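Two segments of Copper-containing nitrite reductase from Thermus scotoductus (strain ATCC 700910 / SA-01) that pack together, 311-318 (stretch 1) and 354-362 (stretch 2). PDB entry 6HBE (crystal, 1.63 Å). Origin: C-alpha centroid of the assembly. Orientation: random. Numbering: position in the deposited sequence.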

# COMPACT_ATOMS: atom_id res chain seq x y z
N VAL C 311 0.44 22.34 5.53
CA VAL C 311 0.89 21.20 4.73
C VAL C 311 1.02 21.71 3.28
O VAL C 311 0.13 22.43 2.81
CB VAL C 311 -0.15 20.05 4.78
CG1 VAL C 311 0.33 18.84 3.97
CG2 VAL C 311 -0.47 19.66 6.23
N ASP C 312 2.12 21.36 2.61
CA ASP C 312 2.32 21.72 1.21
C ASP C 312 3.17 20.65 0.52
O ASP C 312 4.37 20.59 0.75
CB ASP C 312 3.00 23.10 1.11
CG ASP C 312 3.17 23.59 -0.33
OD1 ASP C 312 2.92 22.86 -1.33
OD2 ASP C 312 3.53 24.76 -0.47
N PRO C 313 2.57 19.82 -0.35
CA PRO C 313 3.39 18.75 -0.91
C PRO C 313 4.57 19.25 -1.77
O PRO C 313 5.65 18.65 -1.70
CB PRO C 313 2.39 17.95 -1.75
CG PRO C 313 1.28 18.90 -2.04
CD PRO C 313 1.18 19.77 -0.85
N TYR C 314 4.36 20.34 -2.50
CA TYR C 314 5.33 20.87 -3.46
C TYR C 314 6.39 21.84 -2.87
O TYR C 314 7.49 21.95 -3.41
CB TYR C 314 4.60 21.64 -4.52
CG TYR C 314 3.38 20.94 -5.14
CD1 TYR C 314 3.50 19.76 -5.84
CD2 TYR C 314 2.12 21.50 -5.02
CE1 TYR C 314 2.40 19.16 -6.43
CE2 TYR C 314 1.01 20.92 -5.61
CZ TYR C 314 1.15 19.77 -6.30
OH TYR C 314 0.03 19.21 -6.89
N GLY C 315 6.06 22.53 -1.79
CA GLY C 315 6.83 23.69 -1.30
C GLY C 315 7.14 23.62 0.17
O GLY C 315 7.20 22.53 0.74
N LEU C 316 7.35 24.78 0.79
CA LEU C 316 7.74 24.85 2.19
C LEU C 316 6.51 24.66 3.09
O LEU C 316 5.46 25.27 2.87
CB LEU C 316 8.43 26.19 2.49
CG LEU C 316 9.67 26.54 1.64
CD1 LEU C 316 10.21 27.91 2.04
CD2 LEU C 316 10.77 25.49 1.76
N ALA C 317 6.65 23.83 4.12
CA ALA C 317 5.57 23.57 5.07
C ALA C 317 5.93 24.15 6.43
O ALA C 317 7.09 24.47 6.65
CB ALA C 317 5.34 22.08 5.17
N SER C 318 4.93 24.25 7.33
CA SER C 318 5.11 24.74 8.72
C SER C 318 4.55 23.80 9.79
O SER C 318 3.47 23.23 9.57
CB SER C 318 4.39 26.08 8.91
OG SER C 318 4.86 26.98 7.94
N VAL C 354 11.37 14.97 -6.57
CA VAL C 354 10.44 13.82 -6.55
C VAL C 354 9.00 14.30 -6.32
O VAL C 354 8.72 15.05 -5.38
CB VAL C 354 10.90 12.73 -5.53
CG1 VAL C 354 11.09 13.28 -4.12
CG2 VAL C 354 9.95 11.52 -5.50
N GLY C 355 8.07 13.86 -7.19
CA GLY C 355 6.68 14.33 -7.13
C GLY C 355 6.52 15.85 -7.15
O GLY C 355 5.74 16.40 -6.38
N ASN C 356 7.28 16.52 -8.04
CA ASN C 356 7.31 17.99 -8.12
C ASN C 356 7.57 18.63 -6.76
O ASN C 356 6.84 19.53 -6.33
CB ASN C 356 6.05 18.57 -8.78
CG ASN C 356 5.96 18.28 -10.27
OD1 ASN C 356 6.68 17.46 -10.83
ND2 ASN C 356 5.06 18.99 -10.93
N SER C 357 8.58 18.11 -6.06
CA SER C 357 9.02 18.65 -4.78
C SER C 357 10.47 18.36 -4.56
O SER C 357 11.06 17.54 -5.26
CB SER C 357 8.17 18.10 -3.61
OG SER C 357 8.49 16.77 -3.24
N PHE C 358 11.07 19.03 -3.56
CA PHE C 358 12.45 18.79 -3.16
C PHE C 358 12.45 18.07 -1.80
O PHE C 358 11.77 18.51 -0.89
CB PHE C 358 13.28 20.09 -3.05
CG PHE C 358 13.40 20.84 -4.35
CD1 PHE C 358 14.27 20.42 -5.34
CD2 PHE C 358 12.63 22.00 -4.59
CE1 PHE C 358 14.38 21.12 -6.54
CE2 PHE C 358 12.74 22.70 -5.77
CZ PHE C 358 13.61 22.25 -6.76
N TYR C 359 13.24 17.00 -1.67
CA TYR C 359 13.31 16.18 -0.45
C TYR C 359 14.74 15.92 -0.02
O TYR C 359 15.48 15.27 -0.74
CB TYR C 359 12.58 14.83 -0.65
CG TYR C 359 12.49 14.01 0.61
CD1 TYR C 359 11.60 14.35 1.62
CD2 TYR C 359 13.31 12.91 0.80
CE1 TYR C 359 11.53 13.61 2.80
CE2 TYR C 359 13.24 12.16 1.97
CZ TYR C 359 12.34 12.51 2.95
OH TYR C 359 12.27 11.76 4.11
N PRO C 360 15.16 16.37 1.16
CA PRO C 360 14.36 17.10 2.16
C PRO C 360 14.04 18.55 1.74
O PRO C 360 14.76 19.13 0.90
CB PRO C 360 15.27 17.07 3.40
CG PRO C 360 16.65 17.01 2.84
CD PRO C 360 16.58 16.27 1.53
N LYS C 361 12.94 19.11 2.25
CA LYS C 361 12.54 20.49 1.96
C LYS C 361 13.56 21.55 2.46
O LYS C 361 13.80 22.55 1.77
CB LYS C 361 11.16 20.81 2.56
CG LYS C 361 9.99 20.06 1.91
CD LYS C 361 8.68 20.26 2.67
CE LYS C 361 7.48 19.50 2.07
NZ LYS C 361 7.27 19.78 0.61
N VAL C 362 14.12 21.31 3.63
CA VAL C 362 15.11 22.19 4.27
C VAL C 362 16.32 21.35 4.67
O VAL C 362 16.20 20.38 5.42
CB VAL C 362 14.55 22.87 5.53
CG1 VAL C 362 15.57 23.85 6.14
CG2 VAL C 362 13.24 23.55 5.26
O HOH W 1 9.68 20.94 -1.71

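A single lysine ammonium group satisfies three backbone carbonyls of the opposing loop. Lys 361 NZ donates hydrogen bonds to Asp 312 O (3.0 Å), Pro 313 O (3.0 Å) and Gly 315 O (2.8 Å), so its three protons match three acceptors and its charge is met by the negative ends of three peptide dipoles. Lysine suits the place because its CA-to-CB bond points toward stretch 1 and its chain, extended through chi2 and chi3, turns at chi4 (m) to deliver the nitrogen.

Stretch 1 bends so that the three carbonyl oxygens converge on Lys 361 NZ. Asp 312 helps from within: its OD1 accepts a weak hydrogen bond from Tyr 314 N (3.1 Å). At Gly 315, a CB would clash with Asp 312 OD2, so glycine leaves room for the Asp 312 carboxylate.

The nearest CA atoms across the contact are those of Tyr 314 and Ser 357, 4.5 Å apart. The CA-to-CB bond of Ser 357 points toward stretch 1, bringing its CB within 3.2 Å of Pro 313 O, while its OG bonds back to Val 354 O (2.8 Å), bracing its own turn. The Tyr 314 ring presents its edge, slightly positive at its C-H groups, to Asn 356 O, 3.4 Å from CD1; this suits a buried carbonyl oxygen without a hydrogen-bond partner. Water 1 bridges the two stretches, accepting from Phe 358 N (3.0 Å) and able to donate to Tyr 314 O (3.0 Å).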